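PDB 6U83: outer membrane associated protein from Francisella tularensis subsp. tularensis, which probably binds peptidoglycan through its periplasmic OmpA-like domain, which holds D-alanine here, and may act as a porin. Local coordinates for residues G45-T50 / V58-K63. Sequence-based numbering, arbitrary orientation.
Sequences GVACYT and VYLDTK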
loop_
_atom_site.group_PDB
_atom_site.type_symbol
_atom_site.label_atom_id
_atom_site.label_comp_id
_atom_site.label_asym_id
_atom_site.label_seq_id
_atom_site.Cartn_x
_atom_site.Cartn_y
_atom_site.Cartn_z
ATOM N N GLY A 45 0.940 5.489 -8.046
ATOM C CA GLY A 45 1.362 4.622 -6.957
ATOM C C GLY A 45 2.422 5.304 -6.102
ATOM O O GLY A 45 3.354 5.930 -6.614
ATOM N N VAL A 46 2.275 5.192 -4.776
ATOM C CA VAL A 46 3.222 5.841 -3.871
ATOM C C VAL A 46 3.478 4.980 -2.645
ATOM O O VAL A 46 2.626 4.204 -2.203
ATOM C CB VAL A 46 2.751 7.246 -3.431
ATOM C CG1 VAL A 46 1.762 7.146 -2.270
ATOM C CG2 VAL A 46 3.958 8.112 -3.068
ATOM N N ALA A 47 4.678 5.137 -2.100
ATOM C CA ALA A 47 5.052 4.654 -0.782
ATOM C C ALA A 47 5.744 5.803 -0.060
ATOM O O ALA A 47 6.687 6.392 -0.596
ATOM C CB ALA A 47 5.970 3.429 -0.876
ATOM N N CYS A 48 5.268 6.142 1.134
ATOM C CA CYS A 48 5.841 7.255 1.878
ATOM C C CYS A 48 5.859 6.914 3.372
ATOM O O CYS A 48 5.281 5.908 3.810
ATOM C CB CYS A 48 5.086 8.557 1.564
ATOM S SG CYS A 48 3.302 8.572 1.917
ATOM N N TYR A 49 6.564 7.740 4.162
ATOM C CA TYR A 49 6.720 7.493 5.596
ATOM C C TYR A 49 6.251 8.686 6.421
ATOM O O TYR A 49 6.321 9.834 5.976
ATOM C CB TYR A 49 8.195 7.161 5.985
ATOM C CG TYR A 49 9.173 8.319 5.855
ATOM C CD1 TYR A 49 9.268 9.296 6.836
ATOM C CD2 TYR A 49 10.009 8.428 4.753
ATOM C CE1 TYR A 49 10.148 10.355 6.711
ATOM C CE2 TYR A 49 10.893 9.481 4.620
ATOM C CZ TYR A 49 10.958 10.437 5.601
ATOM O OH TYR A 49 11.834 11.490 5.482
ATOM N N THR A 50 5.785 8.407 7.642
ATOM C CA THR A 50 5.667 9.425 8.681
ATOM C C THR A 50 6.446 8.971 9.904
ATOM O O THR A 50 6.639 7.773 10.131
ATOM C CB THR A 50 4.224 9.708 9.108
ATOM O OG1 THR A 50 3.762 8.638 9.940
ATOM C CG2 THR A 50 3.323 9.837 7.902
ATOM N N VAL A 58 5.481 3.333 7.356
ATOM C CA VAL A 58 5.534 3.419 5.906
ATOM C C VAL A 58 4.172 3.027 5.362
ATOM O O VAL A 58 3.585 2.032 5.795
ATOM C CB VAL A 58 6.652 2.535 5.320
ATOM C CG1 VAL A 58 6.667 2.634 3.804
ATOM C CG2 VAL A 58 8.001 2.959 5.863
ATOM N N TYR A 59 3.658 3.827 4.442
ATOM C CA TYR A 59 2.402 3.550 3.772
ATOM C C TYR A 59 2.662 3.171 2.325
ATOM O O TYR A 59 3.645 3.607 1.721
ATOM C CB TYR A 59 1.475 4.755 3.805
ATOM C CG TYR A 59 1.121 5.168 5.190
ATOM C CD1 TYR A 59 1.952 6.009 5.916
ATOM C CD2 TYR A 59 -0.045 4.721 5.779
ATOM C CE1 TYR A 59 1.623 6.392 7.198
ATOM C CE2 TYR A 59 -0.382 5.094 7.058
ATOM C CZ TYR A 59 0.452 5.927 7.764
ATOM O OH TYR A 59 0.106 6.293 9.041
ATOM N N LEU A 60 1.757 2.366 1.776
ATOM C CA LEU A 60 1.771 1.973 0.376
ATOM C C LEU A 60 0.386 2.211 -0.199
ATOM O O LEU A 60 -0.606 1.694 0.330
ATOM C CB LEU A 60 2.160 0.507 0.227
ATOM C CG LEU A 60 2.085 -0.100 -1.159
ATOM C CD1 LEU A 60 3.386 0.125 -1.871
ATOM C CD2 LEU A 60 1.766 -1.588 -1.051
ATOM N N ASP A 61 0.314 3.002 -1.271
ATOM C CA ASP A 61 -0.937 3.229 -1.991
ATOM C C ASP A 61 -0.646 2.969 -3.465
ATOM O O ASP A 61 -0.177 3.856 -4.183
ATOM C CB ASP A 61 -1.481 4.634 -1.735
ATOM C CG ASP A 61 -2.883 4.818 -2.278
ATOM O OD1 ASP A 61 -3.341 3.939 -3.021
ATOM O OD2 ASP A 61 -3.537 5.833 -1.965
ATOM N N THR A 62 -0.909 1.740 -3.898
ATOM C CA THR A 62 -0.742 1.327 -5.283
ATOM C C THR A 62 -2.075 1.458 -6.010
ATOM O O THR A 62 -3.101 0.961 -5.530
ATOM C CB THR A 62 -0.251 -0.121 -5.339
ATOM O OG1 THR A 62 1.078 -0.206 -4.803
ATOM C CG2 THR A 62 -0.253 -0.637 -6.753
ATOM N N LYS A 63 -2.061 2.123 -7.159
ATOM C CA LYS A 63 -3.264 2.405 -7.928
ATOM C C LYS A 63 -3.368 1.458 -9.114
ATOM O O LYS A 63 -2.371 0.901 -9.582
ATOM C CB LYS A 63 -3.264 3.852 -8.422
ATOM C CG LYS A 63 -3.040 4.868 -7.325
ATOM C CD LYS A 63 -4.339 5.343 -6.734
ATOM C CE LYS A 63 -4.098 5.794 -5.322
ATOM N NZ LYS A 63 -5.298 6.421 -4.741
#
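Val-46 and Asp-61 exchange two backbone hydrogen bonds, and Cys-48 and Tyr-59 exchange two more, tying strands 46-50 and 58-63 into an antiparallel hairpin. The bond from Asp-61 N to Val-46 O, at 2.8 Å, is almost straight (178°). That from Cys-48 N to Tyr-59 O is longer, 3.1 Å, and more bent. Tyr-59 O also receives a CA-H...O contact from Ala-47 CA at 3.1 Å.

Lys-63, its chain bent about the CB-CG bond, brings NZ to Asp-61 OD2, two residues earlier on the same strand, in a weak, 3.3 Å salt bridge. NZ also bonds the carbonyl oxygens of Arg-158 and Asn-40; the Asp-61 carboxylate probably offsets part of its charge. Gly-45, with no side chain, brings its CA to 3.3 Å from Asp-61 O.

Val-46, Cys-48, Tyr-59 and Asp-61 share one face of the hairpin. Here Val-46 CG1, set between its backbone N and carbonyl carbon (chi1 82°), lies 4.1 Å from Asp-61 CB. The Tyr-59 ring slants across Thr-50, whose methyl CG2 meets CE1 at 3.9 Å. Val-46, Val-58 and Thr-50 are beta-branched, a shape that favours extended strands. From this face Cys-48 can form its disulfide with Cys-35, covalently joining the hairpin to the preceding chain, and Phe-39 touches both Cys-48 and Tyr-59.

On the other face, Ala-47 CB meets Leu-60 CD1, and Tyr-49 CB meets Val-58 CG2 at 4.2 Å, while the Tyr-49 ring leads away from strand 58-63. The branched, apolar Val-58 and Leu-60 suit burial: both pack on helix 73-89 through Phe-82, as strands do against helices in the OmpA-like alpha/beta fold. Strand 55-63 lies between strand 46-52 and strand 161-172, pairing antiparallel with both.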